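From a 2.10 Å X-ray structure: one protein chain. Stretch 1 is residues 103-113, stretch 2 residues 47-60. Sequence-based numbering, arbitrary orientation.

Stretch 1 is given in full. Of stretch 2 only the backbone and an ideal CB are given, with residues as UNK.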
# COMPACT_ATOMS: atom_id res chain seq x y z
N TYR A 103 16.80 -22.07 18.55
CA TYR A 103 16.91 -20.84 19.34
C TYR A 103 15.99 -20.74 20.55
O TYR A 103 16.43 -20.34 21.63
CB TYR A 103 16.68 -19.60 18.46
CG TYR A 103 17.57 -19.45 17.25
CD1 TYR A 103 18.94 -19.76 17.30
CD2 TYR A 103 17.05 -18.95 16.05
CE1 TYR A 103 19.77 -19.57 16.17
CE2 TYR A 103 17.86 -18.76 14.93
CZ TYR A 103 19.22 -19.06 15.00
OH TYR A 103 20.01 -18.83 13.88
N VAL A 104 14.72 -21.08 20.38
CA VAL A 104 13.76 -20.99 21.48
C VAL A 104 13.38 -22.36 22.04
O VAL A 104 13.78 -23.40 21.51
CB VAL A 104 12.48 -20.23 21.04
CG1 VAL A 104 12.84 -18.83 20.56
CG2 VAL A 104 11.76 -20.98 19.95
N ASP A 105 12.59 -22.36 23.11
CA ASP A 105 12.18 -23.60 23.77
C ASP A 105 10.72 -23.97 23.60
O ASP A 105 10.26 -24.99 24.11
CB ASP A 105 12.51 -23.48 25.24
CG ASP A 105 13.91 -22.98 25.47
OD1 ASP A 105 14.85 -23.78 25.33
OD2 ASP A 105 14.08 -21.78 25.75
N GLY A 106 9.97 -23.13 22.89
CA GLY A 106 8.56 -23.41 22.69
C GLY A 106 7.95 -22.46 21.70
O GLY A 106 8.44 -21.34 21.52
N LEU A 107 6.88 -22.89 21.04
CA LEU A 107 6.22 -22.05 20.06
C LEU A 107 4.72 -22.01 20.25
O LEU A 107 4.05 -23.05 20.30
CB LEU A 107 6.53 -22.55 18.64
CG LEU A 107 7.99 -22.53 18.19
CD1 LEU A 107 8.10 -23.18 16.81
CD2 LEU A 107 8.51 -21.09 18.15
N ALA A 108 4.19 -20.81 20.38
CA ALA A 108 2.76 -20.60 20.50
C ALA A 108 2.47 -20.02 19.12
O ALA A 108 2.97 -18.93 18.79
CB ALA A 108 2.46 -19.58 21.57
N ILE A 109 1.71 -20.73 18.30
CA ILE A 109 1.45 -20.24 16.96
C ILE A 109 0.02 -20.13 16.45
O ILE A 109 -0.84 -20.96 16.71
CB ILE A 109 2.31 -21.02 15.92
CG1 ILE A 109 1.47 -21.41 14.71
CG2 ILE A 109 3.00 -22.20 16.56
CD1 ILE A 109 2.25 -22.09 13.65
N ARG A 110 -0.18 -19.06 15.68
CA ARG A 110 -1.46 -18.72 15.06
C ARG A 110 -1.38 -18.86 13.55
O ARG A 110 -0.73 -18.06 12.89
CB ARG A 110 -1.82 -17.27 15.36
CG ARG A 110 -2.79 -17.05 16.48
CD ARG A 110 -3.70 -15.90 16.11
NE ARG A 110 -4.42 -16.20 14.88
CZ ARG A 110 -5.36 -15.43 14.34
NH1 ARG A 110 -5.71 -14.28 14.92
NH2 ARG A 110 -5.98 -15.82 13.23
N THR A 111 -2.05 -19.87 13.00
CA THR A 111 -2.08 -20.04 11.54
C THR A 111 -3.54 -20.13 11.16
O THR A 111 -4.42 -20.02 12.01
CB THR A 111 -1.39 -21.33 11.06
OG1 THR A 111 -2.01 -22.47 11.67
CG2 THR A 111 0.08 -21.32 11.39
N PHE A 112 -3.80 -20.32 9.87
CA PHE A 112 -5.16 -20.43 9.39
C PHE A 112 -5.49 -21.91 9.25
O PHE A 112 -6.52 -22.39 9.72
CB PHE A 112 -5.31 -19.72 8.04
CG PHE A 112 -4.99 -18.25 8.10
CD1 PHE A 112 -5.79 -17.38 8.84
CD2 PHE A 112 -3.85 -17.75 7.48
CE1 PHE A 112 -5.47 -16.03 8.95
CE2 PHE A 112 -3.52 -16.40 7.58
CZ PHE A 112 -4.34 -15.53 8.32
N ALA A 113 -4.60 -22.65 8.61
CA ALA A 113 -4.82 -24.07 8.42
C ALA A 113 -4.19 -24.90 9.54
O ALA A 113 -3.03 -24.69 9.91
CB ALA A 113 -4.27 -24.51 7.07
N UNK A 47 12.38 -20.42 34.02
CA UNK A 47 13.57 -19.58 33.96
C UNK A 47 14.59 -20.18 33.01
O UNK A 47 14.83 -21.38 33.01
CB UNK A 47 14.18 -19.40 35.35
N UNK A 48 15.19 -19.32 32.18
CA UNK A 48 16.18 -19.78 31.23
C UNK A 48 15.56 -20.21 29.91
O UNK A 48 16.28 -20.55 28.98
CB UNK A 48 16.98 -20.94 31.83
N UNK A 49 14.23 -20.22 29.83
CA UNK A 49 13.57 -20.62 28.60
C UNK A 49 12.91 -19.46 27.85
O UNK A 49 12.51 -18.45 28.44
CB UNK A 49 12.52 -21.69 28.91
N UNK A 50 12.81 -19.62 26.53
CA UNK A 50 12.22 -18.60 25.68
C UNK A 50 11.08 -19.18 24.86
O UNK A 50 11.21 -20.24 24.24
CB UNK A 50 13.28 -17.99 24.76
N UNK A 51 9.97 -18.47 24.86
CA UNK A 51 8.79 -18.88 24.11
C UNK A 51 8.71 -17.97 22.89
O UNK A 51 8.80 -16.75 23.00
CB UNK A 51 7.52 -18.80 24.96
N UNK A 52 8.56 -18.58 21.72
CA UNK A 52 8.45 -17.80 20.50
C UNK A 52 6.99 -17.75 20.10
O UNK A 52 6.28 -18.75 20.22
CB UNK A 52 9.31 -18.39 19.38
N UNK A 53 6.55 -16.59 19.63
CA UNK A 53 5.18 -16.40 19.19
C UNK A 53 5.17 -16.18 17.68
O UNK A 53 5.69 -15.17 17.21
CB UNK A 53 4.53 -15.22 19.92
N UNK A 54 4.62 -17.12 16.92
CA UNK A 54 4.55 -16.95 15.48
C UNK A 54 3.10 -16.84 15.05
O UNK A 54 2.40 -17.83 14.85
CB UNK A 54 5.24 -18.11 14.76
N UNK A 55 2.63 -15.60 14.95
CA UNK A 55 1.26 -15.33 14.57
C UNK A 55 1.18 -14.88 13.13
O UNK A 55 1.59 -13.77 12.80
CB UNK A 55 0.64 -14.27 15.49
N UNK A 56 0.65 -15.75 12.27
CA UNK A 56 0.50 -15.42 10.86
C UNK A 56 -0.60 -14.38 10.72
O UNK A 56 -0.83 -13.84 9.64
CB UNK A 56 0.19 -16.67 10.03
N UNK A 57 -1.29 -14.12 11.82
CA UNK A 57 -2.37 -13.15 11.87
C UNK A 57 -2.24 -12.48 13.23
O UNK A 57 -2.29 -13.15 14.27
CB UNK A 57 -3.74 -13.79 11.67
N UNK A 58 -2.05 -11.17 13.24
CA UNK A 58 -1.89 -10.43 14.48
C UNK A 58 -3.05 -10.66 15.44
O UNK A 58 -4.20 -10.81 15.02
CB UNK A 58 -1.75 -8.94 14.18
N UNK A 59 -2.73 -10.70 16.73
CA UNK A 59 -3.73 -10.87 17.78
C UNK A 59 -3.12 -10.39 19.09
O UNK A 59 -2.50 -11.17 19.81
CB UNK A 59 -4.19 -12.32 17.88
N UNK A 60 -3.29 -9.11 19.37
CA UNK A 60 -2.74 -8.50 20.57
C UNK A 60 -3.29 -9.20 21.80
O UNK A 60 -2.59 -9.39 22.78
CB UNK A 60 -3.06 -7.00 20.62

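Position 47 lies beyond the reach of stretch 1, so this contact leaves its identity open; it is H47. Position 48 also has nothing of stretch 1 near its ideal CB, but phi 88° and psi -5° would jam a CB against the preceding carbonyl. That alone calls for glycine, and G48 is found.

At position 49 the CB points sideways, 3.5 Å from D105 OD2. A small polar or a long basic residue would suit the acid; K49 is present, its chain extending without a salt bridge to D105.

Position 50 begins the strand. Its N donates to D105 OD2 (2.6 Å) and its O accepts from D105 N (2.8 Å). The CB sits 4.3 Å from V104 CG1, which favours a beta-branched or other apolar residue. V50 places CG1 3.8 Å from V104 CG1.

Position 51 shares its face with A108, whose small side chain leaves room beside G106, which has none. A flexible apolar chain could fill it. L51 does, with CD2 4.0 Å from A108 CB.

At position 52 an ideal CB would fall 3.1 Å from L107 CD2. Glycine suits best, and G52 it is; its N donates to G106 O (2.8 Å).

Position 53 returns to the face of A108, where many apolar residues would serve; L53 brings CD2 3.7 Å from A108 CB.

Position 54 is paired with I109. A compact, beta-branched residue fits. V54 is packed very tightly, CG1 lying 3.0 Å from I109 CB, while its N donates to A108 O (3.1 Å).

Position 55 faces the aliphatic start of R110, its CB 3.9 Å from R110 CB; an aromatic or long aliphatic group would cover it. F55 lays CD1 3.6 Å from R110 CB.

Position 56 leaves the strand, though its N still donates to R110 O (2.8 Å). Its CB points toward T111 and F112, inviting an apolar group: L56 sets CD2 3.8 Å from T111 CG2.

Position 57 meets the R110 guanidinium and F112. An acid or a chain with an aliphatic base would suit; K57 lays CB over one guanidinium face, 3.3 Å from R110 NH2, despite the like charge.

Position 58 points away and is permissive: A58. Position 59 precedes a helix, so serine, threonine, aspartate or asparagine suits the N-cap; S59 has CB near the guanidinium edge. Position 60, out of reach, is T60.

Stretch 2 (47-60) HGKVLGLVFLKAST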
# COMPACT_ATOMS: atom_id res chain seq x y z
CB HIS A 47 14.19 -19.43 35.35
CG HIS A 47 15.44 -18.61 35.37
ND1 HIS A 47 16.65 -19.10 34.93
CD2 HIS A 47 15.67 -17.33 35.75
CE1 HIS A 47 17.57 -18.15 35.04
NE2 HIS A 47 17.00 -17.07 35.54
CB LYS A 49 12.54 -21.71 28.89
CG LYS A 49 13.17 -22.98 29.43
CD LYS A 49 12.12 -23.92 29.99
CE LYS A 49 12.76 -25.03 30.82
NZ LYS A 49 13.72 -25.82 30.00
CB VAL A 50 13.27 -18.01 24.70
CG1 VAL A 50 12.63 -16.92 23.83
CG2 VAL A 50 14.47 -17.47 25.49
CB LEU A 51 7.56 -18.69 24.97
CG LEU A 51 6.18 -19.26 24.61
CD1 LEU A 51 5.20 -18.14 24.80
CD2 LEU A 51 6.12 -19.80 23.20
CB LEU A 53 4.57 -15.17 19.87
CG LEU A 53 4.71 -15.07 21.38
CD1 LEU A 53 4.26 -13.68 21.82
CD2 LEU A 53 3.88 -16.15 22.06
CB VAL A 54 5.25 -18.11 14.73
CG1 VAL A 54 4.81 -19.42 15.30
CG2 VAL A 54 4.93 -18.06 13.24
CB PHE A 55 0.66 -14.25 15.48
CG PHE A 55 0.68 -14.59 16.94
CD1 PHE A 55 0.90 -15.91 17.37
CD2 PHE A 55 0.44 -13.61 17.90
CE1 PHE A 55 0.88 -16.24 18.72
CE2 PHE A 55 0.42 -13.93 19.26
CZ PHE A 55 0.63 -15.25 19.67
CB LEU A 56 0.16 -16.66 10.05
CG LEU A 56 1.34 -17.55 9.66
CD1 LEU A 56 2.04 -18.08 10.89
CD2 LEU A 56 0.85 -18.68 8.78
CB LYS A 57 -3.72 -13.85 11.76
CG LYS A 57 -4.93 -12.93 11.78
CD LYS A 57 -5.18 -12.29 10.43
CE LYS A 57 -6.45 -11.44 10.46
NZ LYS A 57 -7.64 -12.23 10.89
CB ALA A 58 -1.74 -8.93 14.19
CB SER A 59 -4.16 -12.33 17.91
OG SER A 59 -5.10 -12.49 18.96
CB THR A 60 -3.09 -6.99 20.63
OG1 THR A 60 -2.67 -6.36 19.42
CG2 THR A 60 -2.39 -6.32 21.81
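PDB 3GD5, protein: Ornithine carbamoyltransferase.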